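Local structure of putrescine aminotransferase (Halomonas elongata DSM 2581, 6GWI) at residues K99-A104 with N109-T114; L125-R130 with E305-E310; E207-L212 with Y249-V254. The protein probably catalyses pyridoxal-5'-phosphate-dependent transfer of an amino group, with putrescine a likely donor, as a class-III aminotransferase. All coordinates share one frame; numbering follows the deposited sequence.

Contact 1 (K99-A104 with N109-T114); sequences KLCDLA and NRVFFT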
loop_
_atom_site.group_PDB
_atom_site.type_symbol
_atom_site.label_atom_id
_atom_site.label_comp_id
_atom_site.label_asym_id
_atom_site.label_seq_id
_atom_site.Cartn_x
_atom_site.Cartn_y
_atom_site.Cartn_z
ATOM N N LYS B 99 5.276 5.173 -20.958
ATOM C CA LYS B 99 5.908 3.902 -21.291
ATOM C C LYS B 99 4.985 2.731 -20.978
ATOM O O LYS B 99 4.851 1.801 -21.783
ATOM C CB LYS B 99 7.223 3.768 -20.519
ATOM C CG LYS B 99 8.081 2.581 -20.919
ATOM C CD LYS B 99 8.648 2.783 -22.308
ATOM C CE LYS B 99 9.712 1.760 -22.633
ATOM N NZ LYS B 99 10.194 1.916 -24.033
ATOM N N LEU B 100 4.332 2.763 -19.814
ATOM C CA LEU B 100 3.477 1.654 -19.405
ATOM C C LEU B 100 2.311 1.469 -20.364
ATOM O O LEU B 100 2.002 0.348 -20.781
ATOM C CB LEU B 100 2.943 1.893 -17.995
ATOM C CG LEU B 100 3.606 1.171 -16.828
ATOM C CD1 LEU B 100 2.909 1.604 -15.544
ATOM C CD2 LEU B 100 3.567 -0.343 -16.994
ATOM N N CYS B 101 1.620 2.562 -20.684
ATOM C CA CYS B 101 0.453 2.467 -21.549
ATOM C C CYS B 101 0.847 2.086 -22.968
ATOM O O CYS B 101 0.070 1.424 -23.664
ATOM C CB CYS B 101 -0.309 3.790 -21.511
ATOM S SG CYS B 101 -0.928 4.179 -19.847
ATOM N N ASP B 102 2.048 2.472 -23.406
ATOM C CA ASP B 102 2.527 2.040 -24.714
ATOM C C ASP B 102 2.770 0.535 -24.748
ATOM O O ASP B 102 2.597 -0.094 -25.799
ATOM C CB ASP B 102 3.802 2.797 -25.085
ATOM C CG ASP B 102 3.556 4.279 -25.320
ATOM O OD1 ASP B 102 2.389 4.715 -25.230
ATOM O OD2 ASP B 102 4.533 5.009 -25.588
ATOM N N LEU B 103 3.140 -0.064 -23.613
ATOM C CA LEU B 103 3.338 -1.506 -23.562
ATOM C C LEU B 103 2.036 -2.261 -23.336
ATOM O O LEU B 103 1.962 -3.454 -23.650
ATOM C CB LEU B 103 4.325 -1.873 -22.450
ATOM C CG LEU B 103 5.770 -1.394 -22.593
ATOM C CD1 LEU B 103 6.505 -1.545 -21.270
ATOM C CD2 LEU B 103 6.483 -2.169 -23.687
ATOM N N ALA B 104 1.005 -1.590 -22.826
ATOM C CA ALA B 104 -0.240 -2.263 -22.509
ATOM C C ALA B 104 -0.967 -2.667 -23.790
ATOM O O ALA B 104 -0.714 -2.115 -24.863
ATOM C CB ALA B 104 -1.128 -1.352 -21.663
ATOM N N ASN B 109 -5.113 2.674 -22.051
ATOM C CA ASN B 109 -4.274 3.838 -22.309
ATOM C C ASN B 109 -4.047 4.734 -21.095
ATOM O O ASN B 109 -3.436 5.800 -21.242
ATOM C CB ASN B 109 -4.887 4.661 -23.451
ATOM C CG ASN B 109 -4.967 3.881 -24.750
ATOM O OD1 ASN B 109 -3.953 3.413 -25.266
ATOM N ND2 ASN B 109 -6.175 3.738 -25.285
ATOM N N ARG B 110 -4.509 4.350 -19.907
ATOM C CA ARG B 110 -4.315 5.175 -18.719
ATOM C C ARG B 110 -3.903 4.303 -17.542
ATOM O O ARG B 110 -4.148 3.095 -17.517
ATOM C CB ARG B 110 -5.576 5.980 -18.372
ATOM C CG ARG B 110 -5.859 7.097 -19.364
ATOM C CD ARG B 110 -7.295 7.562 -19.294
ATOM N NE ARG B 110 -7.617 8.483 -20.381
ATOM C CZ ARG B 110 -8.300 8.156 -21.477
ATOM N NH1 ARG B 110 -8.751 6.921 -21.659
ATOM N NH2 ARG B 110 -8.535 9.079 -22.399
ATOM N N VAL B 111 -3.242 4.930 -16.573
ATOM C CA VAL B 111 -2.793 4.237 -15.373
ATOM C C VAL B 111 -3.071 5.107 -14.156
ATOM O O VAL B 111 -2.897 6.329 -14.190
ATOM C CB VAL B 111 -1.296 3.864 -15.456
ATOM C CG1 VAL B 111 -0.427 5.109 -15.529
ATOM C CG2 VAL B 111 -0.903 2.993 -14.267
ATOM N N PHE B 112 -3.527 4.463 -13.087
ATOM C CA PHE B 112 -3.630 5.054 -11.758
ATOM C C PHE B 112 -2.565 4.392 -10.892
ATOM O O PHE B 112 -2.557 3.163 -10.752
ATOM C CB PHE B 112 -5.024 4.836 -11.171
ATOM C CG PHE B 112 -5.273 5.590 -9.893
ATOM C CD1 PHE B 112 -4.685 5.183 -8.706
ATOM C CD2 PHE B 112 -6.114 6.691 -9.874
ATOM C CE1 PHE B 112 -4.915 5.871 -7.526
ATOM C CE2 PHE B 112 -6.348 7.381 -8.697
ATOM C CZ PHE B 112 -5.749 6.969 -7.522
ATOM N N PHE B 113 -1.661 5.188 -10.337
ATOM C CA PHE B 113 -0.536 4.633 -9.600
ATOM C C PHE B 113 -0.903 4.359 -8.146
ATOM O O PHE B 113 -1.695 5.080 -7.532
ATOM C CB PHE B 113 0.673 5.570 -9.663
ATOM C CG PHE B 113 1.309 5.642 -11.023
ATOM C CD1 PHE B 113 1.930 4.533 -11.573
ATOM C CD2 PHE B 113 1.290 6.819 -11.748
ATOM C CE1 PHE B 113 2.515 4.598 -12.824
ATOM C CE2 PHE B 113 1.872 6.888 -12.997
ATOM C CZ PHE B 113 2.488 5.777 -13.533
ATOM N N THR B 114 -0.322 3.284 -7.611
ATOM C CA THR B 114 -0.447 2.921 -6.208
ATOM C C THR B 114 0.927 2.487 -5.708
ATOM O O THR B 114 1.917 2.521 -6.446
ATOM C CB THR B 114 -1.464 1.792 -5.992
ATOM O OG1 THR B 114 -0.955 0.575 -6.551
ATOM C CG2 THR B 114 -2.782 2.125 -6.648
#

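Contact 2 (L125-R130 with E305-E310); sequences LRMVRR and ETLIEE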
loop_
_atom_site.group_PDB
_atom_site.type_symbol
_atom_site.label_atom_id
_atom_site.label_comp_id
_atom_site.label_asym_id
_atom_site.label_seq_id
_atom_site.Cartn_x
_atom_site.Cartn_y
_atom_site.Cartn_z
ATOM N N LEU B 125 -11.437 -2.271 -7.108
ATOM C CA LEU B 125 -12.764 -2.492 -6.540
ATOM C C LEU B 125 -13.577 -1.203 -6.521
ATOM O O LEU B 125 -14.759 -1.202 -6.884
ATOM C CB LEU B 125 -12.639 -3.082 -5.136
ATOM C CG LEU B 125 -13.929 -3.493 -4.422
ATOM C CD1 LEU B 125 -14.823 -4.333 -5.316
ATOM C CD2 LEU B 125 -13.600 -4.267 -3.157
ATOM N N ARG B 126 -12.964 -0.093 -6.098
ATOM C CA ARG B 126 -13.691 1.171 -6.066
ATOM C C ARG B 126 -13.986 1.669 -7.474
ATOM O O ARG B 126 -15.062 2.221 -7.731
ATOM C CB ARG B 126 -12.910 2.221 -5.280
ATOM C CG ARG B 126 -12.797 1.927 -3.795
ATOM C CD ARG B 126 -12.200 3.109 -3.038
ATOM N NE ARG B 126 -13.143 4.218 -2.897
ATOM C CZ ARG B 126 -12.800 5.455 -2.540
ATOM N NH1 ARG B 126 -11.532 5.751 -2.296
ATOM N NH2 ARG B 126 -13.726 6.400 -2.430
ATOM N N MET B 127 -13.048 1.470 -8.406
ATOM C CA MET B 127 -13.283 1.882 -9.783
ATOM C C MET B 127 -14.432 1.097 -10.400
ATOM O O MET B 127 -15.287 1.665 -11.089
ATOM C CB MET B 127 -12.018 1.693 -10.615
ATOM C CG MET B 127 -11.021 2.825 -10.520
ATOM S SD MET B 127 -9.633 2.526 -11.627
ATOM C CE MET B 127 -8.712 4.045 -11.411
ATOM N N VAL B 128 -14.467 -0.216 -10.164
ATOM C CA VAL B 128 -15.504 -1.058 -10.754
ATOM C C VAL B 128 -16.881 -0.620 -10.278
ATOM O O VAL B 128 -17.813 -0.453 -11.074
ATOM C CB VAL B 128 -15.233 -2.537 -10.427
ATOM C CG1 VAL B 128 -16.465 -3.397 -10.684
ATOM C CG2 VAL B 128 -14.063 -3.048 -11.249
ATOM N N ARG B 129 -17.025 -0.410 -8.971
ATOM C CA ARG B 129 -18.332 -0.102 -8.403
ATOM C C ARG B 129 -18.725 1.343 -8.662
ATOM O O ARG B 129 -19.906 1.629 -8.887
ATOM C CB ARG B 129 -18.322 -0.442 -6.908
ATOM C CG ARG B 129 -18.442 -1.962 -6.677
ATOM C CD ARG B 129 -18.127 -2.453 -5.253
ATOM N NE ARG B 129 -18.489 -3.870 -5.110
ATOM C CZ ARG B 129 -18.412 -4.577 -3.982
ATOM N NH1 ARG B 129 -17.981 -4.022 -2.857
ATOM N NH2 ARG B 129 -18.775 -5.854 -3.981
ATOM N N ARG B 130 -17.752 2.252 -8.685
ATOM C CA ARG B 130 -18.024 3.617 -9.108
ATOM C C ARG B 130 -18.469 3.653 -10.564
ATOM O O ARG B 130 -19.401 4.385 -10.919
ATOM C CB ARG B 130 -16.776 4.472 -8.894
ATOM C CG ARG B 130 -16.879 5.912 -9.368
ATOM C CD ARG B 130 -17.930 6.730 -8.614
ATOM N NE ARG B 130 -17.846 8.146 -8.982
ATOM C CZ ARG B 130 -18.811 9.043 -8.795
ATOM N NH1 ARG B 130 -19.962 8.692 -8.235
ATOM N NH2 ARG B 130 -18.623 10.300 -9.175
ATOM N N GLU B 305 -13.263 6.292 -19.654
ATOM C CA GLU B 305 -14.096 7.334 -20.246
ATOM C C GLU B 305 -15.280 7.681 -19.353
ATOM O O GLU B 305 -15.666 8.850 -19.252
ATOM C CB GLU B 305 -14.577 6.895 -21.628
ATOM C CG GLU B 305 -13.534 7.080 -22.720
ATOM C CD GLU B 305 -13.160 8.534 -22.942
ATOM O OE1 GLU B 305 -14.075 9.372 -23.090
ATOM O OE2 GLU B 305 -11.948 8.838 -22.962
ATOM N N THR B 306 -15.888 6.684 -18.714
ATOM C CA THR B 306 -16.987 6.970 -17.800
ATOM C C THR B 306 -16.494 7.755 -16.587
ATOM O O THR B 306 -17.091 8.772 -16.214
ATOM C CB THR B 306 -17.671 5.669 -17.387
ATOM O OG1 THR B 306 -18.343 5.118 -18.527
ATOM C CG2 THR B 306 -18.685 5.912 -16.283
ATOM N N LEU B 307 -15.397 7.309 -15.966
ATOM C CA LEU B 307 -14.849 8.038 -14.824
ATOM C C LEU B 307 -14.487 9.471 -15.203
ATOM O O LEU B 307 -14.811 10.418 -14.477
ATOM C CB LEU B 307 -13.622 7.313 -14.265
ATOM C CG LEU B 307 -13.831 5.938 -13.627
ATOM C CD1 LEU B 307 -12.504 5.366 -13.135
ATOM C CD2 LEU B 307 -14.829 6.023 -12.484
ATOM N N ILE B 308 -13.825 9.654 -16.346
ATOM C CA ILE B 308 -13.394 10.993 -16.737
ATOM C C ILE B 308 -14.600 11.866 -17.063
ATOM O O ILE B 308 -14.764 12.958 -16.508
ATOM C CB ILE B 308 -12.418 10.917 -17.926
ATOM C CG1 ILE B 308 -11.124 10.219 -17.505
ATOM C CG2 ILE B 308 -12.108 12.319 -18.447
ATOM C CD1 ILE B 308 -10.213 9.862 -18.649
ATOM N N GLU B 309 -15.467 11.391 -17.962
ATOM C CA GLU B 309 -16.517 12.236 -18.516
ATOM C C GLU B 309 -17.695 12.411 -17.569
ATOM O O GLU B 309 -18.375 13.443 -17.619
ATOM C CB GLU B 309 -17.025 11.642 -19.834
ATOM C CG GLU B 309 -16.027 11.695 -20.978
ATOM C CD GLU B 309 -15.539 13.101 -21.263
ATOM O OE1 GLU B 309 -14.317 13.281 -21.441
ATOM O OE2 GLU B 309 -16.374 14.030 -21.284
ATOM N N GLU B 310 -17.954 11.422 -16.713
ATOM C CA GLU B 310 -19.133 11.424 -15.864
ATOM C C GLU B 310 -18.821 11.591 -14.385
ATOM O O GLU B 310 -19.708 11.997 -13.629
ATOM C CB GLU B 310 -19.912 10.109 -16.038
ATOM C CG GLU B 310 -20.065 9.632 -17.479
ATOM C CD GLU B 310 -20.762 10.634 -18.377
ATOM O OE1 GLU B 310 -21.572 11.437 -17.867
ATOM O OE2 GLU B 310 -20.497 10.616 -19.598
#

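Contact 3 (E207-L212 with Y249-V254); sequences EKILEL and YDILLV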
loop_
_atom_site.group_PDB
_atom_site.type_symbol
_atom_site.label_atom_id
_atom_site.label_comp_id
_atom_site.label_asym_id
_atom_site.label_seq_id
_atom_site.Cartn_x
_atom_site.Cartn_y
_atom_site.Cartn_z
ATOM N N GLU B 207 -22.562 -20.033 -14.370
ATOM C CA GLU B 207 -23.462 -20.468 -13.310
ATOM C C GLU B 207 -23.533 -19.428 -12.200
ATOM O O GLU B 207 -24.622 -19.088 -11.724
ATOM C CB GLU B 207 -22.999 -21.813 -12.747
ATOM C CG GLU B 207 -23.021 -22.959 -13.747
ATOM C CD GLU B 207 -22.288 -24.191 -13.244
ATOM O OE1 GLU B 207 -22.248 -24.401 -12.014
ATOM O OE2 GLU B 207 -21.753 -24.950 -14.080
ATOM N N LYS B 208 -22.383 -18.892 -11.791
ATOM C CA LYS B 208 -22.384 -17.915 -10.712
ATOM C C LYS B 208 -23.122 -16.650 -11.137
ATOM O O LYS B 208 -23.900 -16.082 -10.361
ATOM C CB LYS B 208 -20.954 -17.572 -10.309
ATOM C CG LYS B 208 -20.851 -16.903 -8.952
ATOM C CD LYS B 208 -21.123 -17.956 -7.886
ATOM C CE LYS B 208 -21.929 -17.471 -6.714
ATOM N NZ LYS B 208 -21.966 -18.568 -5.701
ATOM N N ILE B 209 -22.885 -16.199 -12.374
ATOM C CA ILE B 209 -23.576 -15.028 -12.909
ATOM C C ILE B 209 -25.086 -15.224 -12.840
ATOM O O ILE B 209 -25.824 -14.356 -12.359
ATOM C CB ILE B 209 -23.105 -14.753 -14.350
ATOM C CG1 ILE B 209 -21.647 -14.278 -14.343
ATOM C CG2 ILE B 209 -24.003 -13.739 -15.047
ATOM C CD1 ILE B 209 -20.975 -14.323 -15.702
ATOM N N LEU B 210 -25.568 -16.367 -13.331
ATOM C CA LEU B 210 -26.999 -16.643 -13.310
ATOM C C LEU B 210 -27.523 -16.839 -11.890
ATOM O O LEU B 210 -28.699 -16.568 -11.627
ATOM C CB LEU B 210 -27.302 -17.863 -14.178
ATOM C CG LEU B 210 -26.945 -17.675 -15.655
ATOM C CD1 LEU B 210 -27.109 -18.970 -16.437
ATOM C CD2 LEU B 210 -27.796 -16.572 -16.269
ATOM N N GLU B 211 -26.685 -17.327 -10.969
ATOM C CA GLU B 211 -27.122 -17.460 -9.583
ATOM C C GLU B 211 -27.332 -16.094 -8.938
ATOM O O GLU B 211 -28.303 -15.890 -8.200
ATOM C CB GLU B 211 -26.104 -18.272 -8.780
ATOM C CG GLU B 211 -26.389 -18.321 -7.280
ATOM C CD GLU B 211 -25.277 -18.983 -6.489
ATOM O OE1 GLU B 211 -24.306 -19.464 -7.111
ATOM O OE2 GLU B 211 -25.373 -19.020 -5.245
ATOM N N LEU B 212 -26.414 -15.159 -9.179
ATOM C CA LEU B 212 -26.549 -13.819 -8.624
ATOM C C LEU B 212 -27.488 -12.959 -9.459
ATOM O O LEU B 212 -28.161 -12.073 -8.918
ATOM C CB LEU B 212 -25.175 -13.156 -8.538
ATOM C CG LEU B 212 -24.135 -13.848 -7.655
ATOM C CD1 LEU B 212 -22.745 -13.298 -7.974
ATOM C CD2 LEU B 212 -24.450 -13.704 -6.168
ATOM N N TYR B 249 -22.510 -11.568 -21.396
ATOM C CA TYR B 249 -22.951 -10.749 -20.274
ATOM C C TYR B 249 -22.164 -9.448 -20.229
ATOM O O TYR B 249 -21.000 -9.392 -20.631
ATOM C CB TYR B 249 -22.786 -11.519 -18.955
ATOM C CG TYR B 249 -23.510 -12.846 -18.977
ATOM C CD1 TYR B 249 -24.883 -12.911 -18.797
ATOM C CD2 TYR B 249 -22.823 -14.030 -19.205
ATOM C CE1 TYR B 249 -25.552 -14.120 -18.833
ATOM C CE2 TYR B 249 -23.481 -15.244 -19.241
ATOM C CZ TYR B 249 -24.847 -15.282 -19.058
ATOM O OH TYR B 249 -25.503 -16.488 -19.093
ATOM N N ASP B 250 -22.817 -8.394 -19.731
ATOM C CA ASP B 250 -22.213 -7.061 -19.645
ATOM C C ASP B 250 -21.508 -6.956 -18.294
ATOM O O ASP B 250 -22.036 -6.436 -17.307
ATOM C CB ASP B 250 -23.270 -5.981 -19.833
ATOM C CG ASP B 250 -22.669 -4.604 -20.014
ATOM O OD1 ASP B 250 -21.444 -4.512 -20.240
ATOM O OD2 ASP B 250 -23.424 -3.611 -19.938
ATOM N N ILE B 251 -20.280 -7.462 -18.262
ATOM C CA ILE B 251 -19.493 -7.567 -17.039
ATOM C C ILE B 251 -18.064 -7.148 -17.344
ATOM O O ILE B 251 -17.548 -7.419 -18.432
ATOM C CB ILE B 251 -19.550 -9.017 -16.507
ATOM C CG1 ILE B 251 -18.698 -9.192 -15.254
ATOM C CG2 ILE B 251 -19.108 -9.986 -17.611
ATOM C CD1 ILE B 251 -18.663 -10.625 -14.736
ATOM N N LEU B 252 -17.425 -6.477 -16.390
ATOM C CA LEU B 252 -16.040 -6.068 -16.571
ATOM C C LEU B 252 -15.102 -7.238 -16.301
ATOM O O LEU B 252 -15.361 -8.086 -15.441
ATOM C CB LEU B 252 -15.694 -4.904 -15.643
ATOM C CG LEU B 252 -16.476 -3.607 -15.840
ATOM C CD1 LEU B 252 -16.117 -2.617 -14.749
ATOM C CD2 LEU B 252 -16.191 -3.004 -17.206
ATOM N N LEU B 253 -13.982 -7.253 -17.017
ATOM C CA LEU B 253 -12.928 -8.237 -16.814
ATOM C C LEU B 253 -11.747 -7.553 -16.143
ATOM O O LEU B 253 -11.204 -6.581 -16.678
ATOM C CB LEU B 253 -12.491 -8.867 -18.137
ATOM C CG LEU B 253 -11.289 -9.811 -18.065
ATOM C CD1 LEU B 253 -11.562 -10.991 -17.164
ATOM C CD2 LEU B 253 -10.910 -10.293 -19.458
ATOM N N VAL B 254 -11.357 -8.064 -14.979
ATOM C CA VAL B 254 -10.159 -7.615 -14.279
ATOM C C VAL B 254 -9.149 -8.753 -14.339
ATOM O O VAL B 254 -9.363 -9.820 -13.748
ATOM C CB VAL B 254 -10.448 -7.218 -12.826
ATOM C CG1 VAL B 254 -9.172 -6.711 -12.154
ATOM C CG2 VAL B 254 -11.547 -6.170 -12.765
#

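Contact 1 (K99-A104 with N109-T114)
The Phe-113 ring carries the CG2 methyl of Val-111 on one face, 4.0 Å above the ring plane and shifted toward the rim, and meets Leu-100 from helix 91-103 at an oblique slant, CE1 of Phe-113 lying 4.1 Å from CD1 of Leu-100. The ring of His-15 of the second subunit also meets it, at about 60°. The pair belongs to the large domain of a fold-type-I aminotransferase, where helix 91-103 turns back through a short connection into strand 108-114, an outer strand of the sheet within this chain. The axes of the short segments 99-103 and 109-114 run at 129° to each other and come within 7.5 Å. The same methyl of Val-111 lies 4.3 Å from CD1 of Leu-100, so Val-111 fills the angle between the leucine and the phenylalanine ring. A parallel strand of the second subunit pairs with Val-111 and Phe-112, which extends the sheet across the dimer interface. Closer to the turn the contact changes character. With SG beside the backbone N (chi1 -62°), Cys-101 directs its sulfur at the start of the strand, where the carbonyl of Asn-109 is hydrogen-bonded to His-14 of the second subunit. There SG of Cys-101 makes a close contact only, 3.3 Å from O of Asn-109 and 3.6 Å from N of Arg-110.

Contact 2 (L125-R130 with E305-E310)
Arg-130 passes Leu-307 on its way to a hydrogen bond from its NH2 to the carbonyl O of Gly-311, at the last residue of helix 301-311, while its aliphatic stem supplies the touch across the contact. CG of Arg-130 lies 3.7 Å from CD2 of Leu-307. That CG lies opposite the backbone N (chi1 177°), beside the carbonyl carbon, and a bend follows at chi2 (64°), after which the chain runs extended to the guanidinium. Leu-307 is forked between two residues one turn apart on helix 117-134: its other methyl, CD1, is 3.9 Å from CG of Met-127, whose side chain crosses the leucine at about a right angle. Beyond CG the methionine stays extended (chi2 -176°) and carries its CE methyl to Phe-112 of strand 108-114, while Leu-134 adds a further apolar neighbour to Leu-307 from the same helix. Two helices of the large domain, far apart in sequence, are thus joined side chain to side chain, with no hydrogen bond between the two segments. Gln-169 of the second subunit packs on Arg-130, placing the pair beside the dimer interface. Because the guanidinium sits at the carboxyl-terminal end of helix 301-311, its positive charge probably interacts favourably with the helix dipole, so that one arginine combines apolar cover for Leu-307 with a polar grip on the helix end.

Contact 3 (E207-L212 with Y249-V254)
This is an apolar, partly buried contact at the margin of the large domain, where the end of helix 194-212 packs against the loop leading into strand 252-255, an outermost strand, within this chain, of a parallel sheet. It centres on a CH-pi interaction. The CG2 methyl of Ile-209 stands over one face of the Tyr-249 ring, 4.0 Å from the ring centroid and only 12° off the ring normal. The other branch, CG1, is set beside the backbone N (chi1 -69°) and brings CD1 of Ile-209 to 4.0 Å from CD2 of Tyr-249 and to 4.5 Å from CD1 of Ile-251. Leu-210 crosses the tyrosine at about a right angle near its far end, CD2 of Leu-210 lying 3.6 Å from OH of Tyr-249. That hydroxyl is hydrogen-bonded to the carboxylate of Glu-206, one turn before Leu-210 on helix 194-212. With an alanine in place of Tyr-249, Ile-209 would probably lose the aromatic face beneath its methyl, and Glu-206 would probably be left without its hydroxyl partner. Further round the helix, NZ of Lys-208 forms a salt bridge with OE1 of Glu-211, 2.9 Å away and above the carboxylate plane, and the lysine also touches strand 177-180. The join therefore probably rests mainly on dispersion over the ring face, and the hydroxyl-carboxylate bond is likely to help hold the ring in place.

How the contacts relate
All three contacts lie in the large domain of the class-III aminotransferase. Contacts 1 and 2, whose centres are 17 Å apart, are linked by strand 108-114 and helix 117-134, which follow each other in the chain, with the cofactor-pocket residues Ser-116, Gly-117 and Ser-118 at their junction. Phe-112 packs on Met-127 between them, and both contacts touch the second subunit. Contact 3, centred 18 Å from contact 2, falls in the chain between the two helices of contact 2 and meets it where Val-128 packs on Leu-252 and Val-254. The centres of contacts 1 and 3 are 26 Å apart and they do not touch. Helix 117-134 thus packs between strands 108-114 and 252-255, which lead to the cofactor pocket at Ser-116 and Asp-256.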